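Local coordinates for protein esterase (PDB 4W9R) that is of unknown function but belongs to the putative esterases of the alpha/beta-hydrolase superfamily, some of whose members cleave ester bonds, at residues Q33-I38 / M63-V68; A114-V119 / T140-V145. All blocks are in the same frame, centred on the assembly; numbering follows the deposited sequence.

How the contacts relate
From the N terminus, a beta hairpin (5-12 and 17-24) leads into strand 35-40, whose start forms half of contact 1. The chain passes through helix 43-59 and returns at 63-68, closing the first beta-alpha-beta loop. Only then, after helix 91-110, does contact 2 open at 114-119; it closes at 140-145 once helix 123-128 has been traversed. The two loops therefore follow in series and neither nest nor cross. They are joined laterally through the sheet, where strands 35-40 and 116-122 are neighbours and L37 O probably accepts a hydrogen bond from G118 N. Together they place strands 67-71, 35-40, 116-122 and 143-149 side by side in the central sheet.

Contact 1 of 2, residues Q33-I38 / M63-V68; sequences QAYPLI and MPKCIV
I67 grips the neighbouring strand with both of its backbone polar atoms, a compact example of parallel pairing in the beta-alpha-beta unit of strand 35-40, helix 43-59 and strand 67-71. I67 N donates to P36 O at 3.0 Å, nearly along the C=O axis, and I67 O accepts from I38 N with an N-H...O angle of 168°. The two bonds bracket L37, which pairs with I67. On the face bearing L37 and I67, L37 has CG anti to its backbone N (chi1 173°), and CD1 reaches over the I67 carbonyl. On the face bearing I38 and V68, V68 CG1 lies 3.5 Å from I38 O.

Before the strands pair fully, the two segments meet through rings and sulfur. P36, which has no N-H to offer, sets its CG 3.8 Å from C66 SG and 4.2 Å from P64 CG, the two proline rings crossing obliquely. Y35 turns its CG beside its own backbone N (chi1 -50°), so that the ring runs alongside K65, pointing the same way. Its edge faces the K65 carbonyl, with K65 O in the ring plane and 3.3 Å from Y35 CD1, while K65 CB packs 3.8 Å from the same CD1. I67 CG1 approaches Y35 CB at 3.9 Å.

Further out, helix 43-59 packs on V68 through M47 and V50, I113 touches both L37 and I67, and the other edge of strand 35-40 bonds to L116 and G118. The tyrosine ring is anchored at its tip, where Y35 OH bonds to T30 O and also accepts from Q33 NE2 at 3.0 Å, although Q33 is poorly ordered.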
loop_
_atom_site.group_PDB
_atom_site.type_symbol
_atom_site.label_atom_id
_atom_site.label_comp_id
_atom_site.label_asym_id
_atom_site.label_seq_id
_atom_site.Cartn_x
_atom_site.Cartn_y
_atom_site.Cartn_z
ATOM N N GLN B 33 -5.206 24.713 -13.237
ATOM C CA GLN B 33 -5.191 24.370 -11.819
ATOM C C GLN B 33 -3.787 23.967 -11.380
ATOM O O GLN B 33 -2.921 23.702 -12.213
ATOM C CB GLN B 33 -6.184 23.246 -11.516
ATOM C CG GLN B 33 -5.844 21.916 -12.168
ATOM C CD GLN B 33 -6.723 20.784 -11.672
ATOM O OE1 GLN B 33 -7.468 20.939 -10.705
ATOM N NE2 GLN B 33 -6.639 19.635 -12.335
ATOM N N ALA B 34 -3.567 23.926 -10.071
ATOM C CA ALA B 34 -2.250 23.615 -9.526
ATOM C C ALA B 34 -2.225 22.246 -8.853
ATOM O O ALA B 34 -3.234 21.790 -8.313
ATOM C CB ALA B 34 -1.818 24.693 -8.543
ATOM N N TYR B 35 -1.067 21.594 -8.887
ATOM C CA TYR B 35 -0.919 20.280 -8.275
ATOM C C TYR B 35 0.194 20.275 -7.237
ATOM O O TYR B 35 1.240 20.890 -7.438
ATOM C CB TYR B 35 -0.618 19.220 -9.338
ATOM C CG TYR B 35 -1.552 19.226 -10.527
ATOM C CD1 TYR B 35 -2.728 18.490 -10.515
ATOM C CD2 TYR B 35 -1.248 19.957 -11.669
ATOM C CE1 TYR B 35 -3.581 18.488 -11.602
ATOM C CE2 TYR B 35 -2.094 19.960 -12.760
ATOM C CZ TYR B 35 -3.260 19.224 -12.722
ATOM O OH TYR B 35 -4.109 19.222 -13.805
ATOM N N PRO B 36 -0.023 19.562 -6.122
ATOM C CA PRO B 36 1.046 19.351 -5.144
ATOM C C PRO B 36 2.100 18.406 -5.705
ATOM O O PRO B 36 1.755 17.495 -6.458
ATOM C CB PRO B 36 0.319 18.725 -3.947
ATOM C CG PRO B 36 -1.125 19.063 -4.148
ATOM C CD PRO B 36 -1.323 19.081 -5.630
ATOM N N LEU B 37 3.361 18.623 -5.350
ATOM C CA LEU B 37 4.452 17.806 -5.869
ATOM C C LEU B 37 4.966 16.817 -4.830
ATOM O O LEU B 37 5.215 17.182 -3.682
ATOM C CB LEU B 37 5.600 18.696 -6.349
ATOM C CG LEU B 37 6.892 17.994 -6.770
ATOM C CD1 LEU B 37 6.638 17.041 -7.926
ATOM C CD2 LEU B 37 7.958 19.014 -7.139
ATOM N N ILE B 38 5.121 15.562 -5.240
ATOM C CA ILE B 38 5.734 14.550 -4.387
ATOM C C ILE B 38 6.971 13.967 -5.060
ATOM O O ILE B 38 6.882 13.382 -6.140
ATOM C CB ILE B 38 4.757 13.412 -4.050
ATOM C CG1 ILE B 38 3.585 13.943 -3.225
ATOM C CG2 ILE B 38 5.473 12.307 -3.291
ATOM C CD1 ILE B 38 2.597 12.874 -2.817
HETATM N N MSE B 63 -7.845 12.851 -1.644
HETATM C CA MSE B 63 -6.658 13.581 -2.081
HETATM C C MSE B 63 -6.916 14.345 -3.372
HETATM O O MSE B 63 -7.686 13.896 -4.220
HETATM C CB MSE B 63 -5.476 12.629 -2.290
HETATM C CG MSE B 63 -4.638 12.369 -1.054
HETATM SE SE MSE B 63 -3.009 11.371 -1.468
HETATM C CE MSE B 63 -2.189 12.613 -2.724
ATOM N N PRO B 64 -6.264 15.506 -3.526
ATOM C CA PRO B 64 -6.271 16.221 -4.803
ATOM C C PRO B 64 -5.368 15.520 -5.811
ATOM O O PRO B 64 -4.543 14.699 -5.412
ATOM C CB PRO B 64 -5.720 17.599 -4.435
ATOM C CG PRO B 64 -4.820 17.328 -3.277
ATOM C CD PRO B 64 -5.486 16.222 -2.498
ATOM N N LYS B 65 -5.530 15.824 -7.094
ATOM C CA LYS B 65 -4.622 15.304 -8.106
ATOM C C LYS B 65 -3.216 15.839 -7.852
ATOM O O LYS B 65 -3.031 17.031 -7.608
ATOM C CB LYS B 65 -5.096 15.680 -9.511
ATOM C CG LYS B 65 -6.385 14.999 -9.941
ATOM C CD LYS B 65 -6.833 15.493 -11.309
ATOM C CE LYS B 65 -8.110 14.805 -11.760
ATOM N NZ LYS B 65 -7.933 13.332 -11.883
ATOM N N CYS B 66 -2.228 14.953 -7.899
ATOM C CA CYS B 66 -0.853 15.335 -7.605
ATOM C C CYS B 66 0.103 14.925 -8.716
ATOM O O CYS B 66 -0.186 14.024 -9.502
ATOM C CB CYS B 66 -0.397 14.716 -6.281
ATOM S SG CYS B 66 -1.244 15.362 -4.826
ATOM N N ILE B 67 1.244 15.603 -8.775
ATOM C CA ILE B 67 2.313 15.223 -9.687
ATOM C C ILE B 67 3.429 14.555 -8.896
ATOM O O ILE B 67 3.914 15.105 -7.907
ATOM C CB ILE B 67 2.862 16.435 -10.462
ATOM C CG1 ILE B 67 1.795 16.979 -11.415
ATOM C CG2 ILE B 67 4.110 16.056 -11.239
ATOM C CD1 ILE B 67 2.276 18.110 -12.292
ATOM N N VAL B 68 3.821 13.359 -9.322
ATOM C CA VAL B 68 4.855 12.606 -8.628
ATOM C C VAL B 68 6.108 12.482 -9.489
ATOM O O VAL B 68 6.041 12.049 -10.640
ATOM C CB VAL B 68 4.363 11.199 -8.237
ATOM C CG1 VAL B 68 5.403 10.489 -7.382
ATOM C CG2 VAL B 68 3.038 11.289 -7.499
#

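Contact 2 of 2, residues A114-V119 / T140-V145; sequences ADLKGV and TFNMIV
Strands 116-119 and 143-145 run parallel, their axes 4.7 Å apart at closest approach and inclined by 15°. V119 bridges to both sides of I144: V119 N donates to M143 O at 2.8 Å, from above the carbonyl plane, and V119 O accepts from V145 N almost along the C=O axis. Just before the second strand begins, N142 N donates to K117 O, with N-H...O at 139°. G118 and M143 pair closely, and M143 CE lies 3.6 Å from G118 CA on the side where a CB would project.

This is the core of the alpha/beta-hydrolase sheet, and in that fold the strand in the place of 116-122 normally leads into the nucleophile elbow.

The phenyl ring of F141 is held from both faces. V119 CB sits 3.6 Å from the ring centroid as a CH-pi contact, only 5° off the normal, and T140 CG2 covers the opposite face. V119 CG1 lies between its own backbone N and carbonyl carbon, which brings it 3.6 Å from F141 CG. Y132 meets the ring edge-to-face. An alanine in place of F141 would remove the ring and would probably leave V119 CB, T140 CG2 and Y132 without their shared partner.

Toward the N-terminal ends of the two segments, K117 bends at chi3 and chi4, and its NZ donates to T140 O at 2.9 Å, while L116 CD1 packs against N142 CB.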
loop_
_atom_site.group_PDB
_atom_site.type_symbol
_atom_site.label_atom_id
_atom_site.label_comp_id
_atom_site.label_asym_id
_atom_site.label_seq_id
_atom_site.Cartn_x
_atom_site.Cartn_y
_atom_site.Cartn_z
ATOM N N ALA B 114 1.764 23.403 -6.963
ATOM C CA ALA B 114 1.170 24.106 -5.832
ATOM C C ALA B 114 2.203 24.377 -4.743
ATOM O O ALA B 114 3.371 24.014 -4.878
ATOM C CB ALA B 114 0.004 23.308 -5.266
ATOM N N ASP B 115 1.764 25.008 -3.660
ATOM C CA ASP B 115 2.665 25.394 -2.580
ATOM C C ASP B 115 3.106 24.202 -1.738
ATOM O O ASP B 115 4.059 24.300 -0.967
ATOM C CB ASP B 115 2.006 26.445 -1.683
ATOM C CG ASP B 115 1.855 27.788 -2.372
ATOM O OD1 ASP B 115 1.653 27.808 -3.605
ATOM O OD2 ASP B 115 1.943 28.825 -1.680
ATOM N N LEU B 116 2.412 23.077 -1.887
ATOM C CA LEU B 116 2.755 21.869 -1.145
ATOM C C LEU B 116 3.676 20.953 -1.948
ATOM O O LEU B 116 3.288 20.422 -2.989
ATOM C CB LEU B 116 1.493 21.105 -0.743
ATOM C CG LEU B 116 1.752 19.789 -0.008
ATOM C CD1 LEU B 116 2.513 20.045 1.285
ATOM C CD2 LEU B 116 0.452 19.051 0.266
ATOM N N LYS B 117 4.894 20.773 -1.453
ATOM C CA LYS B 117 5.862 19.889 -2.092
ATOM C C LYS B 117 6.407 18.889 -1.079
ATOM O O LYS B 117 7.025 19.277 -0.091
ATOM C CB LYS B 117 7.004 20.699 -2.711
ATOM C CG LYS B 117 6.573 21.610 -3.854
ATOM C CD LYS B 117 7.676 22.584 -4.248
ATOM C CE LYS B 117 7.511 23.933 -3.558
ATOM N NZ LYS B 117 7.594 23.842 -2.072
ATOM N N GLY B 118 6.150 17.605 -1.306
ATOM C CA GLY B 118 6.630 16.576 -0.401
ATOM C C GLY B 118 7.818 15.779 -0.906
ATOM O O GLY B 118 8.176 15.847 -2.082
ATOM N N VAL B 119 8.421 15.003 -0.010
ATOM C CA VAL B 119 9.503 14.101 -0.382
ATOM C C VAL B 119 9.370 12.773 0.364
ATOM O O VAL B 119 9.173 12.742 1.580
ATOM C CB VAL B 119 10.894 14.730 -0.109
ATOM C CG1 VAL B 119 11.024 15.169 1.345
ATOM C CG2 VAL B 119 12.005 13.759 -0.484
ATOM N N THR B 140 11.945 23.712 1.071
ATOM C CA THR B 140 11.673 23.150 -0.238
ATOM C C THR B 140 10.546 22.142 -0.091
ATOM O O THR B 140 9.627 22.089 -0.911
ATOM C CB THR B 140 12.917 22.474 -0.843
ATOM O OG1 THR B 140 13.934 23.458 -1.067
ATOM C CG2 THR B 140 12.573 21.799 -2.162
ATOM N N PHE B 141 10.616 21.358 0.979
ATOM C CA PHE B 141 9.608 20.347 1.246
ATOM C C PHE B 141 8.829 20.642 2.523
ATOM O O PHE B 141 9.408 20.813 3.595
ATOM C CB PHE B 141 10.253 18.962 1.326
ATOM C CG PHE B 141 10.929 18.540 0.053
ATOM C CD1 PHE B 141 10.188 18.309 -1.095
ATOM C CD2 PHE B 141 12.303 18.373 0.003
ATOM C CE1 PHE B 141 10.804 17.922 -2.267
ATOM C CE2 PHE B 141 12.924 17.984 -1.168
ATOM C CZ PHE B 141 12.174 17.759 -2.304
ATOM N N ASN B 142 7.509 20.715 2.389
ATOM C CA ASN B 142 6.623 20.896 3.530
ATOM C C ASN B 142 6.174 19.553 4.077
ATOM O O ASN B 142 5.548 19.472 5.135
ATOM C CB ASN B 142 5.413 21.737 3.133
ATOM C CG ASN B 142 5.796 22.937 2.298
ATOM O OD1 ASN B 142 5.479 23.008 1.112
ATOM N ND2 ASN B 142 6.488 23.888 2.914
HETATM N N MSE B 143 6.503 18.498 3.338
HETATM C CA MSE B 143 6.152 17.139 3.718
HETATM C C MSE B 143 7.368 16.230 3.602
HETATM O O MSE B 143 7.964 16.107 2.532
HETATM C CB MSE B 143 5.012 16.614 2.846
HETATM C CG MSE B 143 4.531 15.221 3.222
HETATM SE SE MSE B 143 3.329 14.445 1.891
HETATM C CE MSE B 143 4.643 13.781 0.612
ATOM N N ILE B 144 7.741 15.602 4.711
ATOM C CA ILE B 144 8.871 14.685 4.719
ATOM C C ILE B 144 8.451 13.324 5.257
ATOM O O ILE B 144 8.005 13.205 6.400
ATOM C CB ILE B 144 10.038 15.232 5.561
ATOM C CG1 ILE B 144 10.498 16.585 5.014
ATOM C CG2 ILE B 144 11.193 14.242 5.579
ATOM C CD1 ILE B 144 11.632 17.208 5.793
ATOM N N VAL B 145 8.573 12.301 4.420
ATOM C CA VAL B 145 8.249 10.944 4.828
ATOM C C VAL B 145 9.501 10.079 4.821
ATOM O O VAL B 145 10.052 9.771 3.763
ATOM C CB VAL B 145 7.182 10.318 3.911
ATOM C CG1 VAL B 145 6.843 8.914 4.377
ATOM C CG2 VAL B 145 5.934 11.188 3.884
#